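Glycoside hydrolase family 81 (Clostridium thermocellum, PDB 6FOP) probably hydrolyses beta-1,3-glucans such as laminarin, as a family 81 glycoside hydrolase of the clostridial cellulosome. Local coordinates at residues D657-D663 / V675-N679. Residues are numbered along the deposited sequence; the frame is centred on the assembly and turned at random. Where two conformers were deposited one is given.
Sequences DSLGLPD and VFNKN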
ATOM      1  N   ASP A 657     -19.030 -22.609   7.520  1.00 15.29           N
ATOM      2  CA  ASP A 657     -20.129 -23.271   8.231  1.00 17.40           C
ATOM      3  C   ASP A 657     -19.658 -24.529   8.993  1.00 16.86           C
ATOM      4  O   ASP A 657     -20.084 -24.770  10.127  1.00 20.52           O
ATOM      5  CB  ASP A 657     -21.246 -23.601   7.224  1.00 17.35           C
ATOM      6  CG  ASP A 657     -22.532 -24.078   7.885  1.00 19.24           C
ATOM      7  OD1 ASP A 657     -22.938 -23.591   8.972  1.00 19.80           O
ATOM      8  OD2 ASP A 657     -23.168 -24.956   7.294  1.00 21.45           O
ATOM      9  N   SER A 658     -18.729 -25.277   8.380  1.00 16.61           N
ATOM     10  CA  SER A 658     -18.186 -26.481   8.958  0.65 17.66           C
ATOM     11  C   SER A 658     -16.997 -26.239   9.895  1.00 17.30           C
ATOM     12  O   SER A 658     -16.922 -26.809  10.998  1.00 19.08           O
ATOM     13  CB  SER A 658     -17.736 -27.378   7.801  0.65 19.79           C
ATOM     14  OG  SER A 658     -17.167 -28.539   8.302  0.65 20.85           O
ATOM     15  N   LEU A 659     -16.054 -25.430   9.426  1.00 16.79           N
ATOM     16  CA  LEU A 659     -14.766 -25.207  10.118  1.00 17.86           C
ATOM     17  C   LEU A 659     -14.869 -24.254  11.287  1.00 16.15           C
ATOM     18  O   LEU A 659     -14.116 -24.376  12.267  1.00 17.55           O
ATOM     19  CB  LEU A 659     -13.743 -24.641   9.137  1.00 17.82           C
ATOM     20  CG  LEU A 659     -13.354 -25.476   7.902  1.00 19.25           C
ATOM     21  CD1 LEU A 659     -12.626 -24.592   6.872  1.00 19.32           C
ATOM     22  CD2 LEU A 659     -12.442 -26.615   8.263  1.00 20.89           C
ATOM     23  N   GLY A 660     -15.780 -23.292  11.198  1.00 16.61           N
ATOM     24  CA  GLY A 660     -15.812 -22.168  12.128  1.00 16.81           C
ATOM     25  C   GLY A 660     -15.102 -20.944  11.587  1.00 15.70           C
ATOM     26  O   GLY A 660     -14.712 -20.890  10.431  1.00 17.03           O
ATOM     27  N   LEU A 661     -15.007 -19.943  12.446  1.00 16.62           N
ATOM     28  CA  LEU A 661     -14.429 -18.669  12.103  1.00 15.68           C
ATOM     29  C   LEU A 661     -12.909 -18.695  12.269  1.00 15.58           C
ATOM     30  O   LEU A 661     -12.375 -19.434  13.109  1.00 16.24           O
ATOM     31  CB  LEU A 661     -15.036 -17.588  12.998  1.00 15.39           C
ATOM     32  CG  LEU A 661     -16.572 -17.470  12.997  1.00 17.42           C
ATOM     33  CD1 LEU A 661     -17.014 -16.269  13.817  1.00 17.88           C
ATOM     34  CD2 LEU A 661     -17.087 -17.355  11.560  1.00 18.24           C
ATOM     35  N   PRO A 662     -12.199 -17.844  11.530  1.00 14.75           N
ATOM     36  CA  PRO A 662     -10.747 -17.810  11.719  1.00 15.36           C
ATOM     37  C   PRO A 662     -10.360 -17.430  13.159  1.00 15.12           C
ATOM     38  O   PRO A 662     -10.926 -16.516  13.736  1.00 16.59           O
ATOM     39  CB  PRO A 662     -10.266 -16.751  10.728  1.00 16.16           C
ATOM     40  CG  PRO A 662     -11.475 -15.910  10.473  1.00 15.42           C
ATOM     41  CD  PRO A 662     -12.644 -16.882  10.508  1.00 14.74           C
ATOM     42  N   ASP A 663      -9.353 -18.097  13.674  1.00 14.50           N
ATOM     43  CA  ASP A 663      -8.897 -17.910  15.048  1.00 15.22           C
ATOM     44  C   ASP A 663      -7.492 -17.319  14.990  1.00 16.36           C
ATOM     45  O   ASP A 663      -6.531 -18.006  14.638  1.00 18.95           O
ATOM     46  CB  ASP A 663      -8.891 -19.248  15.781  1.00 15.82           C
ATOM     47  CG  ASP A 663      -8.650 -19.114  17.279  1.00 16.86           C
ATOM     48  OD1 ASP A 663      -7.990 -18.139  17.688  1.00 19.54           O
ATOM     49  OD2 ASP A 663      -9.113 -19.990  18.042  1.00 18.69           O
ATOM     50  N   VAL A 675      -6.087 -21.437  11.076  1.00 14.14           N
ATOM     51  CA  VAL A 675      -6.799 -22.083  12.164  1.00 15.11           C
ATOM     52  C   VAL A 675      -8.197 -21.518  12.238  1.00 14.27           C
ATOM     53  O   VAL A 675      -8.404 -20.305  12.107  1.00 15.88           O
ATOM     54  CB  VAL A 675      -6.094 -21.892  13.520  1.00 16.26           C
ATOM     55  CG1 VAL A 675      -6.792 -22.680  14.629  1.00 18.02           C
ATOM     56  CG2 VAL A 675      -4.623 -22.314  13.404  1.00 16.84           C
ATOM     57  N   PHE A 676      -9.157 -22.417  12.419  1.00 14.43           N
ATOM     58  CA  PHE A 676     -10.577 -22.097  12.492  1.00 15.39           C
ATOM     59  C   PHE A 676     -11.126 -22.591  13.830  1.00 16.20           C
ATOM     60  O   PHE A 676     -10.603 -23.560  14.401  1.00 17.74           O
ATOM     61  CB  PHE A 676     -11.321 -22.767  11.328  1.00 15.25           C
ATOM     62  CG  PHE A 676     -10.794 -22.402   9.970  1.00 14.55           C
ATOM     63  CD1 PHE A 676      -9.687 -23.046   9.430  1.00 14.71           C
ATOM     64  CD2 PHE A 676     -11.372 -21.370   9.245  1.00 15.65           C
ATOM     65  CE1 PHE A 676      -9.187 -22.681   8.192  1.00 15.18           C
ATOM     66  CE2 PHE A 676     -10.870 -20.998   8.008  1.00 15.72           C
ATOM     67  CZ  PHE A 676      -9.778 -21.657   7.481  1.00 16.06           C
ATOM     68  N   ASN A 677     -12.186 -21.939  14.319  1.00 15.73           N
ATOM     69  CA  ASN A 677     -12.741 -22.235  15.636  1.00 16.77           C
ATOM     70  C   ASN A 677     -14.256 -22.207  15.531  1.00 17.42           C
ATOM     71  O   ASN A 677     -14.832 -21.152  15.240  1.00 17.97           O
ATOM     72  CB  ASN A 677     -12.236 -21.192  16.630  1.00 18.27           C
ATOM     73  CG  ASN A 677     -12.609 -21.489  18.057  1.00 19.35           C
ATOM     74  OD1 ASN A 677     -13.654 -22.059  18.333  1.00 21.98           O
ATOM     75  ND2 ASN A 677     -11.758 -21.055  18.986  1.00 21.89           N
ATOM     76  N   LYS A 678     -14.883 -23.368  15.725  0.57 17.74           N
ATOM     77  CA  LYS A 678     -16.345 -23.503  15.739  0.57 19.32           C
ATOM     78  C   LYS A 678     -16.741 -23.907  17.140  0.57 21.71           C
ATOM     79  O   LYS A 678     -16.428 -25.009  17.573  0.57 21.19           O
ATOM     80  CB  LYS A 678     -16.813 -24.554  14.719  0.57 19.07           C
ATOM     81  CG  LYS A 678     -18.325 -24.564  14.526  0.57 19.90           C
ATOM     82  CD  LYS A 678     -18.745 -25.627  13.540  0.57 20.64           C
ATOM     83  CE  LYS A 678     -20.259 -25.742  13.458  0.57 20.93           C
ATOM     84  NZ  LYS A 678     -20.905 -24.534  12.866  0.57 20.55           N
ATOM     85  N   ASN A 679     -17.375 -22.988  17.871  1.00 23.65           N
ATOM     86  CA  ASN A 679     -17.840 -23.264  19.224  1.00 27.16           C
ATOM     87  C   ASN A 679     -16.772 -23.908  20.099  1.00 26.21           C
ATOM     88  O   ASN A 679     -17.017 -24.912  20.780  1.00 28.15           O
ATOM     89  CB  ASN A 679     -19.096 -24.141  19.166  1.00 30.34           C
ATOM     90  CG  ASN A 679     -20.216 -23.493  18.375  1.00 38.68           C
ATOM     91  OD1 ASN A 679     -20.433 -22.271  18.450  1.00 42.75           O
ATOM     92  ND2 ASN A 679     -20.925 -24.296  17.602  1.00 43.02           N
TER
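An antiparallel hairpin pairs strands 661-662 and 673-678 just after helix 646-659 ends, with Leu661 and Asn677 as its hydrogen-bonded pair. Leu661 N donates to Asn677 O (3.0 Å), and Asn677 N returns a bond to Leu661 O (2.8 Å). Two residues on, past the non-hydrogen-bonded pair Pro662 and Phe676, Asp663 N donates to Val675 O (2.9 Å). Gly660 leaves helical angles with positive phi (96°). Its CA lies flush against the strand, with a CA-H...O contact of 3.4 Å from Gly660 CA to Asn677 O.

Leu659 covers Phe676. Leu659 CD1 lies over the centre of one face of the Phe676 ring, 3.9 Å from its centroid, a CH-pi contact. Gly660 O lies at the ring edge. The Lys678 chain runs beside the last helical turn, extended through chi3, and turns only at chi4 (67°), which brings Lys678 NZ to Asp657 O at 2.9 Å. This bond takes up a carbonyl of the final turn. Asn677 ND2 gives Asp663 OD2 a nearly straight bond (3.0 Å, 170° at the hydrogen), meeting the carboxylate from above its plane. OD2 also forms a salt bridge with Arg682, while OD1 bonds Ser665, so the carboxylate is held at both oxygens.

Strand 673-678 lies between 661-662 and 681-688 in the four-stranded antiparallel sheet. Phe676 makes backbone hydrogen bonds with Thr683 of the latter, and its side chain touches Val685. Helix 627-633 packs against Asp657 and Leu661 through Pro627.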